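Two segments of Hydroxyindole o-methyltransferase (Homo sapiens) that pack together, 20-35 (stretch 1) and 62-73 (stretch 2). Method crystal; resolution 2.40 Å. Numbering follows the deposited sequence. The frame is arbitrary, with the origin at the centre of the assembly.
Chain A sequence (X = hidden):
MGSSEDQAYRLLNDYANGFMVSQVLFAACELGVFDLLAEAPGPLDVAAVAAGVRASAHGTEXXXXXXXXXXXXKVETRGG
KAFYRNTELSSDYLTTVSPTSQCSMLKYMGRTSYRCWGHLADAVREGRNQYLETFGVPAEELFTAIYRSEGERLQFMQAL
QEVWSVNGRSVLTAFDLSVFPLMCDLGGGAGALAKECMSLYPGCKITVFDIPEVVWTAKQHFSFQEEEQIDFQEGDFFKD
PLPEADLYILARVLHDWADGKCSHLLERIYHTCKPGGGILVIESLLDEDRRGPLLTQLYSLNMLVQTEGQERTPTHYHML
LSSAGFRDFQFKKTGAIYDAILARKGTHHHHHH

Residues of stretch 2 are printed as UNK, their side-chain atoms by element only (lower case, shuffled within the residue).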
ATOM      1  N   MET A  20      -1.432  -3.457  -2.035  1.00 59.05           N
ATOM      2  CA  MET A  20      -2.234  -4.119  -3.073  1.00 59.30           C
ATOM      3  C   MET A  20      -3.644  -3.529  -3.164  1.00 65.46           C
ATOM      4  O   MET A  20      -4.157  -3.301  -4.264  1.00 65.65           O
ATOM      5  CB  MET A  20      -2.312  -5.619  -2.812  1.00 61.04           C
ATOM      6  CG  MET A  20      -0.954  -6.272  -2.785  1.00 64.64           C
ATOM      7  SD  MET A  20      -0.984  -8.059  -2.956  1.00 70.32           S
ATOM      8  CE  MET A  20      -0.853  -8.521  -1.291  1.00 65.58           C
ATOM      9  N   VAL A  21      -4.257  -3.262  -1.990  1.00 61.48           N
ATOM     10  CA  VAL A  21      -5.585  -2.681  -1.861  1.00 61.11           C
ATOM     11  C   VAL A  21      -5.565  -1.228  -2.379  1.00 67.08           C
ATOM     12  O   VAL A  21      -6.513  -0.831  -3.060  1.00 69.38           O
ATOM     13  CB  VAL A  21      -6.082  -2.801  -0.407  1.00 63.75           C
ATOM     14  CG1 VAL A  21      -7.322  -1.933  -0.149  1.00 64.35           C
ATOM     15  CG2 VAL A  21      -6.344  -4.244  -0.038  1.00 62.55           C
ATOM     16  N   SER A  22      -4.477  -0.459  -2.103  1.00 61.63           N
ATOM     17  CA  SER A  22      -4.320   0.921  -2.595  1.00 60.90           C
ATOM     18  C   SER A  22      -4.269   0.910  -4.107  1.00 67.22           C
ATOM     19  O   SER A  22      -5.047   1.615  -4.735  1.00 69.16           O
ATOM     20  CB  SER A  22      -3.066   1.597  -2.030  1.00 60.21           C
ATOM     21  OG  SER A  22      -3.165   1.742  -0.622  1.00 63.70           O
ATOM     22  N   GLN A  23      -3.408   0.053  -4.692  1.00 62.96           N
ATOM     23  CA  GLN A  23      -3.291  -0.074  -6.139  1.00 62.92           C
ATOM     24  C   GLN A  23      -4.541  -0.564  -6.849  1.00 68.66           C
ATOM     25  O   GLN A  23      -4.786  -0.120  -7.956  1.00 70.44           O
ATOM     26  CB  GLN A  23      -2.041  -0.830  -6.554  1.00 63.73           C
ATOM     27  CG  GLN A  23      -0.797   0.030  -6.431  1.00 66.20           C
ATOM     28  CD  GLN A  23      -0.684   1.105  -7.489  1.00 81.26           C
ATOM     29  OE1 GLN A  23      -1.268   1.039  -8.578  1.00 77.40           O
ATOM     30  NE2 GLN A  23       0.110   2.108  -7.203  1.00 73.18           N
ATOM     31  N   VAL A  24      -5.357  -1.431  -6.215  1.00 65.09           N
ATOM     32  CA  VAL A  24      -6.643  -1.878  -6.777  1.00 65.41           C
ATOM     33  C   VAL A  24      -7.554  -0.654  -6.946  1.00 71.37           C
ATOM     34  O   VAL A  24      -8.109  -0.461  -8.030  1.00 72.42           O
ATOM     35  CB  VAL A  24      -7.299  -2.992  -5.923  1.00 67.47           C
ATOM     36  CG1 VAL A  24      -8.809  -3.080  -6.156  1.00 68.49           C
ATOM     37  CG2 VAL A  24      -6.635  -4.328  -6.194  1.00 66.21           C
ATOM     38  N   LEU A  25      -7.651   0.196  -5.885  1.00 67.63           N
ATOM     39  CA  LEU A  25      -8.438   1.423  -5.880  1.00 67.66           C
ATOM     40  C   LEU A  25      -7.921   2.404  -6.940  1.00 73.69           C
ATOM     41  O   LEU A  25      -8.725   2.928  -7.704  1.00 75.49           O
ATOM     42  CB  LEU A  25      -8.398   2.076  -4.486  1.00 65.86           C
ATOM     43  CG  LEU A  25      -9.055   3.473  -4.321  1.00 68.00           C
ATOM     44  CD1 LEU A  25     -10.543   3.417  -4.615  1.00 68.70           C
ATOM     45  CD2 LEU A  25      -8.849   4.007  -2.911  1.00 65.87           C
ATOM     46  N   PHE A  26      -6.586   2.623  -6.995  1.00 69.48           N
ATOM     47  CA  PHE A  26      -5.914   3.529  -7.932  1.00 69.46           C
ATOM     48  C   PHE A  26      -6.124   3.092  -9.378  1.00 77.27           C
ATOM     49  O   PHE A  26      -6.443   3.932 -10.219  1.00 79.29           O
ATOM     50  CB  PHE A  26      -4.398   3.639  -7.619  1.00 69.48           C
ATOM     51  CG  PHE A  26      -3.981   4.143  -6.239  1.00 68.11           C
ATOM     52  CD1 PHE A  26      -4.855   4.897  -5.455  1.00 68.33           C
ATOM     53  CD2 PHE A  26      -2.713   3.866  -5.734  1.00 67.96           C
ATOM     54  CE1 PHE A  26      -4.472   5.354  -4.184  1.00 67.29           C
ATOM     55  CE2 PHE A  26      -2.324   4.337  -4.475  1.00 68.36           C
ATOM     56  CZ  PHE A  26      -3.204   5.082  -3.708  1.00 65.26           C
ATOM     57  N   ALA A  27      -5.962   1.776  -9.662  1.00 75.10           N
ATOM     58  CA  ALA A  27      -6.117   1.196 -10.998  1.00 76.57           C
ATOM     59  C   ALA A  27      -7.564   1.205 -11.438  1.00 81.94           C
ATOM     60  O   ALA A  27      -7.829   1.452 -12.605  1.00 84.01           O
ATOM     61  CB  ALA A  27      -5.558  -0.215 -11.042  1.00 77.08           C
ATOM     62  N   ALA A  28      -8.501   0.968 -10.513  1.00 78.29           N
ATOM     63  CA  ALA A  28      -9.928   1.026 -10.812  1.00 80.23           C
ATOM     64  C   ALA A  28     -10.280   2.469 -11.220  1.00 85.09           C
ATOM     65  O   ALA A  28     -11.077   2.653 -12.141  1.00 87.00           O
ATOM     66  CB  ALA A  28     -10.739   0.612  -9.597  1.00 80.06           C
ATOM     67  N   CYS A  29      -9.640   3.482 -10.565  1.00 79.84           N
ATOM     68  CA  CYS A  29      -9.809   4.915 -10.864  1.00 79.99           C
ATOM     69  C   CYS A  29      -9.179   5.241 -12.220  1.00 84.01           C
ATOM     70  O   CYS A  29      -9.856   5.822 -13.069  1.00 86.40           O
ATOM     71  CB  CYS A  29      -9.234   5.793  -9.755  1.00 78.10           C
ATOM     72  SG  CYS A  29     -10.337   6.017  -8.340  1.00 81.43           S
ATOM     73  N   GLU A  30      -7.903   4.834 -12.435  1.00 78.20           N
ATOM     74  CA  GLU A  30      -7.177   5.033 -13.689  1.00 79.66           C
ATOM     75  C   GLU A  30      -7.922   4.392 -14.893  1.00 84.41           C
ATOM     76  O   GLU A  30      -7.946   4.980 -15.970  1.00 85.36           O
ATOM     77  CB  GLU A  30      -5.707   4.540 -13.570  1.00 80.47           C
ATOM     78  CG  GLU A  30      -4.967   4.417 -14.912  1.00100.23           C
ATOM     79  CD  GLU A  30      -3.476   4.708 -15.015  1.00123.30           C
ATOM     80  OE1 GLU A  30      -2.959   5.529 -14.225  1.00122.89           O
ATOM     81  OE2 GLU A  30      -2.836   4.155 -15.939  1.00116.22           O
ATOM     82  N   LEU A  31      -8.544   3.207 -14.704  1.00 80.71           N
ATOM     83  CA  LEU A  31      -9.265   2.520 -15.783  1.00 82.38           C
ATOM     84  C   LEU A  31     -10.670   3.074 -16.074  1.00 87.89           C
ATOM     85  O   LEU A  31     -11.230   2.794 -17.135  1.00 89.86           O
ATOM     86  CB  LEU A  31      -9.287   1.013 -15.567  1.00 81.81           C
ATOM     87  CG  LEU A  31      -7.977   0.298 -15.792  1.00 85.62           C
ATOM     88  CD1 LEU A  31      -7.912  -0.959 -14.954  1.00 83.79           C
ATOM     89  CD2 LEU A  31      -7.786  -0.042 -17.255  1.00 90.40           C
ATOM     90  N   GLY A  32     -11.191   3.882 -15.154  1.00 84.07           N
ATOM     91  CA  GLY A  32     -12.502   4.520 -15.252  1.00 86.18           C
ATOM     92  C   GLY A  32     -13.694   3.607 -15.027  1.00 91.32           C
ATOM     93  O   GLY A  32     -14.792   3.915 -15.501  1.00 95.01           O
ATOM     94  N   VAL A  33     -13.495   2.498 -14.275  1.00 83.46           N
ATOM     95  CA  VAL A  33     -14.509   1.487 -13.932  1.00 83.64           C
ATOM     96  C   VAL A  33     -15.804   2.126 -13.401  1.00 88.87           C
ATOM     97  O   VAL A  33     -16.890   1.833 -13.909  1.00 90.20           O
ATOM     98  CB  VAL A  33     -13.937   0.420 -12.949  1.00 83.80           C
ATOM     99  CG1 VAL A  33     -15.031  -0.485 -12.393  1.00 83.87           C
ATOM    100  CG2 VAL A  33     -12.838  -0.403 -13.609  1.00 82.94           C
ATOM    101  N   PHE A  34     -15.667   3.000 -12.393  1.00 84.96           N
ATOM    102  CA  PHE A  34     -16.771   3.699 -11.727  1.00 86.70           C
ATOM    103  C   PHE A  34     -17.544   4.641 -12.645  1.00 94.96           C
ATOM    104  O   PHE A  34     -18.771   4.665 -12.561  1.00 96.86           O
ATOM    105  CB  PHE A  34     -16.283   4.396 -10.446  1.00 85.87           C
ATOM    106  CG  PHE A  34     -15.442   3.483  -9.577  1.00 84.84           C
ATOM    107  CD1 PHE A  34     -16.001   2.361  -8.969  1.00 87.78           C
ATOM    108  CD2 PHE A  34     -14.084   3.723  -9.401  1.00 84.49           C
ATOM    109  CE1 PHE A  34     -15.217   1.499  -8.197  1.00 86.72           C
ATOM    110  CE2 PHE A  34     -13.307   2.876  -8.606  1.00 85.50           C
ATOM    111  CZ  PHE A  34     -13.876   1.763  -8.020  1.00 84.04           C
ATOM    112  N   ASP A  35     -16.841   5.361 -13.554  1.00 93.03           N
ATOM    113  CA  ASP A  35     -17.461   6.260 -14.536  1.00 96.61           C
ATOM    114  C   ASP A  35     -18.316   5.468 -15.535  1.00104.26           C
ATOM    115  O   ASP A  35     -19.475   5.825 -15.754  1.00107.27           O
ATOM    116  CB  ASP A  35     -16.405   7.103 -15.277  1.00 98.38           C
ATOM    117  CG  ASP A  35     -15.805   8.238 -14.468  1.00108.05           C
ATOM    118  OD1 ASP A  35     -16.559   8.895 -13.706  1.00109.12           O
ATOM    119  OD2 ASP A  35     -14.603   8.525 -14.657  1.00112.70           O
ATOM    120  N   UNK A  62     -10.766  -9.974 -11.790  1.00 77.59           N
ATOM    121  CA  UNK A  62     -10.002  -9.910 -10.550  1.00 74.93           C
ATOM    122  C   UNK A  62     -10.225  -8.568  -9.900  1.00 78.06           C
ATOM    123  O   UNK A  62     -10.630  -8.514  -8.746  1.00 77.15           O
ATOM    124  c   UNK A  62      -6.603 -11.701 -11.395  1.00 77.53           C
ATOM    125  c   UNK A  62      -8.083 -11.612 -11.039  1.00 78.13           C
ATOM    126  c   UNK A  62      -8.501 -10.153 -10.802  1.00 74.01           C
ATOM    127  c   UNK A  62      -8.348 -12.458  -9.816  1.00 77.79           C
ATOM    128  N   UNK A  63     -10.091  -7.493 -10.686  1.00 75.55           N
ATOM    129  CA  UNK A  63     -10.270  -6.117 -10.240  1.00 73.88           C
ATOM    130  C   UNK A  63     -11.676  -5.857  -9.687  1.00 75.47           C
ATOM    131  O   UNK A  63     -11.793  -5.309  -8.590  1.00 73.66           O
ATOM    132  c   UNK A  63      -9.596  -3.707 -11.028  1.00 79.86           C
ATOM    133  c   UNK A  63      -8.119  -3.547 -10.697  1.00 79.13           C
ATOM    134  c   UNK A  63      -9.950  -2.783 -12.169  1.00 82.83           C
ATOM    135  c   UNK A  63      -9.921  -5.154 -11.391  1.00 75.41           C
ATOM    136  N   UNK A  64     -12.730  -6.239 -10.436  1.00 72.89           N
ATOM    137  CA  UNK A  64     -14.129  -6.045 -10.031  1.00 74.33           C
ATOM    138  C   UNK A  64     -14.444  -6.858  -8.769  1.00 78.05           C
ATOM    139  O   UNK A  64     -15.049  -6.325  -7.837  1.00 77.66           O
ATOM    140  c   UNK A  64     -15.762  -4.216 -12.198  1.00 84.25           C
ATOM    141  c   UNK A  64     -15.109  -6.452 -11.157  1.00 77.40           C
ATOM    142  c   UNK A  64     -15.885  -6.333 -13.541  1.00 86.47           C
ATOM    143  c   UNK A  64     -15.136  -5.602 -12.440  1.00 83.68           C
ATOM    144  N   UNK A  65     -14.014  -8.142  -8.737  1.00 73.56           N
ATOM    145  CA  UNK A  65     -14.245  -9.023  -7.593  1.00 72.39           C
ATOM    146  C   UNK A  65     -13.576  -8.516  -6.332  1.00 73.81           C
ATOM    147  O   UNK A  65     -14.207  -8.533  -5.272  1.00 75.29           O
ATOM    148  o   UNK A  65     -14.467 -12.237  -9.421  1.00 81.34           O
ATOM    149  c   UNK A  65     -13.888 -10.478  -7.904  1.00 74.21           C
ATOM    150  c   UNK A  65     -14.849 -11.173  -8.858  1.00 82.70           C
ATOM    151  o   UNK A  65     -15.995 -10.677  -9.018  1.00 83.71           O
ATOM    152  N   UNK A  66     -12.343  -7.991  -6.441  1.00 67.03           N
ATOM    153  CA  UNK A  66     -11.671  -7.397  -5.281  1.00 64.68           C
ATOM    154  C   UNK A  66     -12.474  -6.154  -4.815  1.00 70.23           C
ATOM    155  O   UNK A  66     -12.717  -6.022  -3.619  1.00 69.58           O
ATOM    156  c   UNK A  66      -9.422  -8.443  -5.742  1.00 65.08           C
ATOM    157  c   UNK A  66      -8.220  -8.412  -6.567  1.00 65.00           C
ATOM    158  c   UNK A  66      -9.539  -6.292  -4.411  1.00 64.17           C
ATOM    159  c   UNK A  66     -10.173  -7.115  -5.544  1.00 65.55           C
ATOM    160  N   UNK A  67     -12.958  -5.316  -5.764  1.00 69.39           N
ATOM    161  CA  UNK A  67     -13.751  -4.106  -5.481  1.00 71.46           C
ATOM    162  C   UNK A  67     -15.033  -4.440  -4.708  1.00 79.68           C
ATOM    163  O   UNK A  67     -15.398  -3.696  -3.795  1.00 81.15           O
ATOM    164  c   UNK A  67     -14.049  -3.327  -6.761  1.00 73.50           C
ATOM    165  s   UNK A  67     -12.638  -2.375  -7.398  1.00 76.48           S
ATOM    166  N   UNK A  68     -15.681  -5.582  -5.048  1.00 76.38           N
ATOM    167  CA  UNK A  68     -16.885  -6.078  -4.379  1.00 77.06           C
ATOM    168  C   UNK A  68     -16.547  -6.449  -2.917  1.00 83.15           C
ATOM    169  O   UNK A  68     -17.221  -5.959  -2.011  1.00 86.52           O
ATOM    170  c   UNK A  68     -17.951  -6.823  -6.552  1.00 81.39           C
ATOM    171  c   UNK A  68     -18.784  -7.745  -4.380  1.00 81.33           C
ATOM    172  c   UNK A  68     -17.564  -7.241  -5.138  1.00 80.44           C
ATOM    173  N   UNK A  69     -15.473  -7.249  -2.693  1.00 76.23           N
ATOM    174  CA  UNK A  69     -14.978  -7.634  -1.360  1.00 73.33           C
ATOM    175  C   UNK A  69     -14.597  -6.407  -0.509  1.00 75.88           C
ATOM    176  O   UNK A  69     -14.807  -6.418   0.710  1.00 76.60           O
ATOM    177  c   UNK A  69     -13.777  -8.565  -1.487  1.00 72.89           C
ATOM    178  o   UNK A  69     -14.158  -9.798  -2.073  1.00 82.65           O
ATOM    179  N   UNK A  70     -14.037  -5.361  -1.152  1.00 69.42           N
ATOM    180  CA  UNK A  70     -13.638  -4.107  -0.496  1.00 67.81           C
ATOM    181  C   UNK A  70     -14.834  -3.185  -0.231  1.00 71.95           C
ATOM    182  O   UNK A  70     -14.663  -2.164   0.419  1.00 69.87           O
ATOM    183  c   UNK A  70     -11.159  -3.927  -1.427  1.00 69.16           C
ATOM    184  c   UNK A  70     -10.270  -3.061  -2.304  1.00 66.70           C
ATOM    185  c   UNK A  70     -10.524  -4.112  -0.040  1.00 70.75           C
ATOM    186  c   UNK A  70     -12.579  -3.338  -1.339  1.00 66.31           C
ATOM    187  N   UNK A  71     -16.030  -3.522  -0.733  1.00 72.37           N
ATOM    188  CA  UNK A  71     -17.257  -2.699  -0.577  1.00 74.95           C
ATOM    189  C   UNK A  71     -17.230  -1.425  -1.415  1.00 81.27           C
ATOM    190  O   UNK A  71     -17.939  -0.453  -1.107  1.00 83.54           O
ATOM    191  c   UNK A  71     -18.090  -3.704   1.671  1.00 95.26           C
ATOM    192  c   UNK A  71     -16.860  -3.252   3.904  1.00125.79           C
ATOM    193  n   UNK A  71     -15.579  -3.487   4.635  1.00129.86           N
ATOM    194  c   UNK A  71     -17.679  -2.441   0.896  1.00 75.92           C
ATOM    195  c   UNK A  71     -17.014  -4.163   2.686  1.00112.24           C
ATOM    196  N   UNK A  72     -16.422  -1.431  -2.493  1.00 75.89           N
ATOM    197  CA  UNK A  72     -16.390  -0.294  -3.405  1.00 75.58           C
ATOM    198  C   UNK A  72     -17.474  -0.565  -4.457  1.00 82.75           C
ATOM    199  O   UNK A  72     -18.059   0.377  -4.983  1.00 84.60           O
ATOM    200  c   UNK A  72     -13.932   1.478  -2.380  1.00 72.03           C
ATOM    201  c   UNK A  72     -13.817   0.142  -3.103  1.00 73.17           C
ATOM    202  c   UNK A  72     -15.000  -0.093  -4.051  1.00 73.26           C
ATOM    203  c   UNK A  72     -12.489  -0.010  -3.830  1.00 70.35           C
ATOM    204  N   UNK A  73     -17.769  -1.851  -4.725  1.00 79.82           N
ATOM    205  CA  UNK A  73     -18.829  -2.264  -5.654  1.00 82.62           C
ATOM    206  C   UNK A  73     -19.789  -3.317  -5.063  1.00 90.90           C
ATOM    207  O   UNK A  73     -19.446  -4.033  -4.114  1.00 89.74           O
ATOM    208  c   UNK A  73     -18.249  -0.592  -8.276  1.00 87.68           C
ATOM    209  c   UNK A  73     -17.445  -1.831  -7.865  1.00 85.11           C
ATOM    210  c   UNK A  73     -18.260  -2.780  -6.992  1.00 82.25           C
ATOM    211  c   UNK A  73     -16.958  -2.558  -9.093  1.00 85.41           C
TER

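Position 62 carries four side-chain carbons forked at the second, the pattern of leucine. They lie out of reach of stretch 1, so Leu62 takes no part in the contact.

Position 63 repeats that fork, and here one tip carbon lies 3.9 Å from Leu31 CD1 and 4.0 Å from Val33 CG2, while the other is 4.2 Å from Ala27 CB. This is Leu63, with chi1 t and chi2 p. Its CA-to-CB bond points sideways, but the end of the side chain comes nearer and sits as a knob among Val24, Ala27, Ala28 and Val33.

At position 64, four carbons again fork at the second, and a tip reaches Val33 CG1 at 3.8 Å: Leu64. Position 65 has two carbons, the second bearing two oxygens, hence Asp65; it is out of reach, and its OD1 is hydrogen-bonded elsewhere in the structure.

Position 66 also has four carbons, but the fork is at the first and one arm is two carbons long; the one-carbon arm approaches Val24 CG1 to 3.7 Å. This is Ile66, and that arm is its CG2. At position 67 a single carbon is followed by a sulfur, which lies 4.1 Å from Val24 CG1 and 4.2 Å from Ala28 CB: Cys67.

Position 68, one carbon carrying two more, is Val68; position 69, one carbon and one oxygen, is Ser69. Neither touches stretch 1.

Position 70 has four carbons forked at the second, one tip carbon lying 3.8 Å from Val21 CG1 and 4.1 Å from Val24 CG1, hence Leu70; its CA-to-CB bond points toward stretch 1. The unbranched row of four carbons ending in nitrogen at position 71 is Lys71, exposed and without contact. Its positive phi of 72° accompanies a Schellman motif, including the N of position 72 to Cys67 O at 2.8 Å.

Position 72 has four carbons forked at the second, one tip carbon lying 4.0 Å from Leu25 CD1; this is Leu72, and that tip is its CD1. The same fork recurs at position 73, where a tip carbon lies 3.7 Å from Phe34 CE1, at the ring edge; this is Leu73, and that tip is its CD2.

The contact is apolar, with no hydrogen bond across it, and buries 606 Å² summed over both sides. The helix axes approach to 10.3 Å at 117°. Near this crossing, Val24 and Leu63 have CA atoms 6.6 Å apart and are the most covered residues of their stretches. Past Gly32, Val33 and Phe34 in the next helix extend the packing to Leu73.

Stretch 2 62-73: LLLDICVSLKLL
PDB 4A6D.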